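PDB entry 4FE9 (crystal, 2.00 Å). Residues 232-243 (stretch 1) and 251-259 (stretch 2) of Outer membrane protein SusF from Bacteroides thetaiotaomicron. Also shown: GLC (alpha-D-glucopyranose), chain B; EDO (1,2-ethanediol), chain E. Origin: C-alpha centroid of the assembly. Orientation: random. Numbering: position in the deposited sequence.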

# COMPACT_ATOMS: atom_id res chain seq x y z
N ALA A 232 -8.40 -11.63 -21.64
CA ALA A 232 -9.14 -10.79 -20.71
C ALA A 232 -8.75 -11.04 -19.26
O ALA A 232 -8.41 -12.18 -18.86
N ILE A 233 -8.65 -9.97 -18.49
CA ILE A 233 -8.44 -10.08 -17.08
C ILE A 233 -9.80 -10.25 -16.41
O ILE A 233 -10.79 -9.56 -16.78
N ASN A 234 -9.86 -11.11 -15.39
CA ASN A 234 -11.08 -11.19 -14.60
C ASN A 234 -10.98 -10.43 -13.27
O ASN A 234 -9.98 -10.51 -12.58
N THR A 235 -12.03 -9.69 -12.91
CA THR A 235 -11.97 -8.92 -11.66
C THR A 235 -11.83 -9.80 -10.43
O THR A 235 -11.33 -9.35 -9.41
N ALA A 236 -12.32 -11.04 -10.51
CA ALA A 236 -12.34 -11.95 -9.33
C ALA A 236 -13.24 -11.47 -8.18
O ALA A 236 -13.82 -12.29 -7.45
N LEU A 237 -13.51 -10.18 -8.15
CA LEU A 237 -14.39 -9.61 -7.15
C LEU A 237 -15.58 -8.97 -7.82
O LEU A 237 -15.57 -8.71 -9.01
N ASP A 238 -16.54 -8.56 -7.01
CA ASP A 238 -17.55 -7.67 -7.47
C ASP A 238 -17.89 -6.69 -6.37
O ASP A 238 -17.15 -6.57 -5.38
N GLY A 239 -18.91 -5.88 -6.59
CA GLY A 239 -19.11 -4.72 -5.75
C GLY A 239 -18.15 -3.59 -6.14
O GLY A 239 -17.83 -3.42 -7.35
N LYS A 240 -17.75 -2.79 -5.17
CA LYS A 240 -16.86 -1.68 -5.46
C LYS A 240 -15.44 -2.20 -5.62
O LYS A 240 -14.93 -2.89 -4.75
N ILE A 241 -14.86 -1.92 -6.77
CA ILE A 241 -13.51 -2.37 -7.07
C ILE A 241 -12.69 -1.23 -7.60
O ILE A 241 -13.22 -0.18 -7.94
N LYS A 242 -11.37 -1.40 -7.54
CA LYS A 242 -10.45 -0.45 -8.15
C LYS A 242 -9.44 -1.20 -9.02
O LYS A 242 -8.83 -2.16 -8.56
N ILE A 243 -9.36 -0.83 -10.28
CA ILE A 243 -8.49 -1.48 -11.22
C ILE A 243 -7.29 -0.56 -11.44
O ILE A 243 -7.48 0.64 -11.64
N ARG A 251 2.00 -3.92 -14.99
CA ARG A 251 1.37 -4.81 -14.05
C ARG A 251 -0.01 -4.21 -13.78
O ARG A 251 -0.18 -2.99 -13.91
N PHE A 252 -0.94 -5.05 -13.31
CA PHE A 252 -2.27 -4.60 -12.95
C PHE A 252 -2.64 -5.21 -11.62
O PHE A 252 -2.13 -6.28 -11.26
N THR A 253 -3.43 -4.49 -10.83
CA THR A 253 -4.18 -5.12 -9.74
C THR A 253 -5.67 -4.79 -9.87
O THR A 253 -6.04 -3.77 -10.47
N VAL A 254 -6.50 -5.66 -9.32
CA VAL A 254 -7.89 -5.36 -9.07
C VAL A 254 -8.15 -5.60 -7.60
O VAL A 254 -7.96 -6.71 -7.12
N LYS A 255 -8.59 -4.55 -6.90
CA LYS A 255 -8.68 -4.58 -5.45
C LYS A 255 -10.08 -4.19 -4.97
O LYS A 255 -10.80 -3.51 -5.66
N ASP A 256 -10.49 -4.81 -3.86
CA ASP A 256 -11.73 -4.44 -3.15
C ASP A 256 -11.66 -2.95 -2.77
O ASP A 256 -10.64 -2.47 -2.26
N ASN A 257 -12.67 -2.19 -3.18
CA ASN A 257 -12.64 -0.74 -2.96
C ASN A 257 -13.77 -0.27 -2.05
O ASN A 257 -14.16 0.90 -2.08
N SER A 258 -14.36 -1.21 -1.30
CA SER A 258 -15.38 -0.85 -0.34
C SER A 258 -14.68 -0.44 0.94
O SER A 258 -13.49 -0.69 1.09
N ALA A 259 -15.39 0.26 1.81
CA ALA A 259 -14.79 0.81 3.03
C ALA A 259 -15.87 0.91 4.10
O ALA A 259 -16.99 1.25 3.79

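Four waters each bridge the two stretches, whereas only three direct hydrogen bonds cross the contact, all between main-chain atoms; no side chain of one stretch hydrogen-bonds directly to the other. The pairing is antiparallel, with 166° between the N-to-C directions of strands 241-243 and 251-256. Lys 242 and Lys 255 form its hydrogen-bonded pair, with Lys 242 N to Lys 255 O and Lys 255 N to Lys 242 O both at 2.9 Å. The third bond runs from Asn 257 N to Lys 240 O at 2.8 Å, with an N-H...O angle of 163°, and continues the backbone pairing one residue beyond Asp 256.

Val 254 (chi1 t) is the most heavily covered residue, losing 103 Å² to the other stretch. It shares a face of the sheet with Ile 243 (m, t), whose CG1 lies 4.2 Å from Val 254 CG2. Val 254 CG1 lies 4.1 Å from Ile 241 CD1 and 3.6 Å from Thr 235 O. Ile 241 (p, t) directs its CA-to-CB bond away overall, yet its side chain still reaches Val 254. Leu 237 (m, t) points toward stretch 2 and sets CD1 against the backbone, 3.5 Å from Asp 256 N and 3.9 Å from Val 254 O.

A second apolar cluster joins Ile 233 to Phe 252, each pointing toward the other stretch. Ile 233 (m, t) places CD1 3.7 Å from the centroid of the Phe 252 ring and 15° off the ring normal, which identifies a CH-pi contact over the face. Its CG2 also approaches Phe 252 CE2 to 3.5 Å. The Phe 252 rotamer has chi1 at 74° (p) and chi2 at -97°.

Asn 257 (chi1 t) points toward stretch 1 and rests its CB 3.5 Å from Ile 241 C, while its CG lies 3.9 Å from Lys 242 CB. Its amide is served by two waters: ND2 donates to water 2 at 3.0 Å, which donates to Ile 241 O at 3.0 Å, and OD1 accepts from water 4 at 2.8 Å, which in turn accepts from Lys 242 NZ at 3.3 Å. Lys 242 (t, t, chi3 -113° between wells, t) and Lys 255 (m, t, p, chi4 144° between wells) share the face away from Val 254, and both ends lead away. Lys 240 (m, t, t, m) points toward stretch 2, its CB 4.3 Å from Asn 257 CB, before its end leads away.

Water 1 donates to Thr 235 O at 2.8 Å and Val 254 O at 3.0 Å. Water 3 donates to Lys 242 O at 2.9 Å and lies 2.8 Å from Thr 253 OG1. That hydroxyl (chi1 p) also hydrogen-bonds O2 of the 1,2-ethanediol at 3.3 Å, probably from the crystallisation liquor; the glucose lies outside the contact, its O2 3.5 Å from Ala 232 CB.

Within each stretch, side chains also bond locally: Asp 256 OD1 accepts from Ser 258 N at 3.0 Å and Ser 258 OG at 2.7 Å, and Thr 235 OG1 (chi1 p) donates to Leu 237 O at 2.8 Å.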

# COMPACT_ATOMS: atom_id res chain seq x y z
CB ALA A 232 -10.64 -10.96 -20.92
CB ILE A 233 -7.76 -8.84 -16.52
CG1 ILE A 233 -6.39 -8.58 -17.23
CG2 ILE A 233 -7.62 -8.95 -15.00
CD1 ILE A 233 -5.84 -7.18 -17.03
CB ASN A 234 -11.48 -12.67 -14.36
CG ASN A 234 -12.86 -12.79 -13.79
OD1 ASN A 234 -13.02 -12.64 -12.60
ND2 ASN A 234 -13.85 -12.69 -14.65
CB THR A 235 -13.18 -7.98 -11.47
OG1 THR A 235 -14.40 -8.74 -11.50
CG2 THR A 235 -13.22 -7.01 -12.55
CB ALA A 236 -10.91 -12.25 -8.82
CB LEU A 237 -13.64 -8.54 -6.35
CG LEU A 237 -12.30 -9.00 -5.75
CD1 LEU A 237 -11.40 -7.79 -5.51
CD2 LEU A 237 -12.53 -9.80 -4.44
CB ASP A 238 -18.79 -8.45 -7.95
CG ASP A 238 -19.44 -9.29 -6.83
OD1 ASP A 238 -19.21 -8.98 -5.63
OD2 ASP A 238 -20.22 -10.20 -7.15
CB LYS A 240 -16.88 -0.66 -4.33
CG LYS A 240 -18.17 0.14 -4.25
CD LYS A 240 -18.29 0.74 -2.88
CE LYS A 240 -19.69 1.23 -2.63
NZ LYS A 240 -19.86 2.55 -3.27
CB ILE A 241 -13.50 -3.53 -8.11
CG1 ILE A 241 -14.10 -3.09 -9.45
CG2 ILE A 241 -14.21 -4.73 -7.57
CD1 ILE A 241 -13.78 -4.07 -10.55
CB LYS A 242 -9.72 0.32 -7.06
CG LYS A 242 -8.61 1.20 -7.59
CD LYS A 242 -7.77 1.74 -6.46
CE LYS A 242 -7.93 3.24 -6.34
NZ LYS A 242 -7.19 3.74 -5.11
CB ILE A 243 -9.18 -1.66 -12.56
CG1 ILE A 243 -10.32 -2.66 -12.45
CG2 ILE A 243 -8.18 -2.17 -13.63
CD1 ILE A 243 -11.16 -2.69 -13.72
CB ARG A 251 2.15 -4.83 -12.73
CG ARG A 251 3.20 -5.99 -12.66
CD ARG A 251 3.38 -6.52 -11.21
NE ARG A 251 3.82 -7.90 -11.23
CZ ARG A 251 3.15 -8.91 -10.70
NH1 ARG A 251 2.10 -8.68 -9.92
NH2 ARG A 251 3.63 -10.13 -10.79
CB PHE A 252 -3.26 -5.00 -14.01
CG PHE A 252 -3.60 -6.48 -14.00
CD1 PHE A 252 -2.95 -7.36 -14.85
CD2 PHE A 252 -4.54 -6.98 -13.09
CE1 PHE A 252 -3.24 -8.74 -14.82
CE2 PHE A 252 -4.83 -8.33 -13.03
CZ PHE A 252 -4.19 -9.23 -13.90
CB THR A 253 -3.72 -4.64 -8.39
OG1 THR A 253 -3.82 -3.22 -8.37
CG2 THR A 253 -2.25 -5.09 -8.11
CB VAL A 254 -8.78 -6.29 -9.87
CG1 VAL A 254 -10.25 -5.92 -9.66
CG2 VAL A 254 -8.41 -6.21 -11.40
CB LYS A 255 -7.62 -3.66 -4.84
CG LYS A 255 -6.19 -4.26 -4.97
CD LYS A 255 -5.05 -3.23 -4.81
CE LYS A 255 -5.30 -2.31 -3.65
NZ LYS A 255 -4.00 -1.97 -2.97
CB ASP A 256 -11.84 -5.36 -1.91
CG ASP A 256 -13.05 -5.05 -1.03
OD1 ASP A 256 -13.85 -4.15 -1.35
OD2 ASP A 256 -13.14 -5.69 0.04
CB ASN A 257 -12.67 0.00 -4.30
CG ASN A 257 -12.08 1.41 -4.21
OD1 ASN A 257 -11.13 1.65 -3.45
ND2 ASN A 257 -12.69 2.37 -4.94
CB SER A 258 -16.33 -2.03 -0.06
OG SER A 258 -15.60 -3.12 0.45
CB ALA A 259 -14.21 2.18 2.75
C1 GLC B . -13.81 -11.70 -23.24
C2 GLC B . -13.03 -12.90 -22.78
C3 GLC B . -13.81 -14.18 -23.02
C4 GLC B . -15.23 -14.06 -22.51
C5 GLC B . -15.82 -12.85 -22.55
C6 GLC B . -17.22 -12.72 -22.04
O2 GLC B . -11.79 -12.95 -23.50
O3 GLC B . -13.10 -15.25 -22.41
O4 GLC B . -16.16 -15.13 -22.86
O5 GLC B . -15.02 -11.63 -22.53
O6 GLC B . -17.14 -12.51 -20.63
C1 EDO E . -0.05 -2.54 -10.59
O1 EDO E . 1.05 -2.80 -9.73
C2 EDO E . -0.76 -1.27 -10.14
O2 EDO E . -1.10 -1.40 -8.76
O HOH W 1 -9.12 -9.41 -7.68
O HOH W 2 -15.14 1.61 -6.48
O HOH W 3 -6.11 -1.72 -7.74
O HOH W 4 -9.79 4.12 -3.19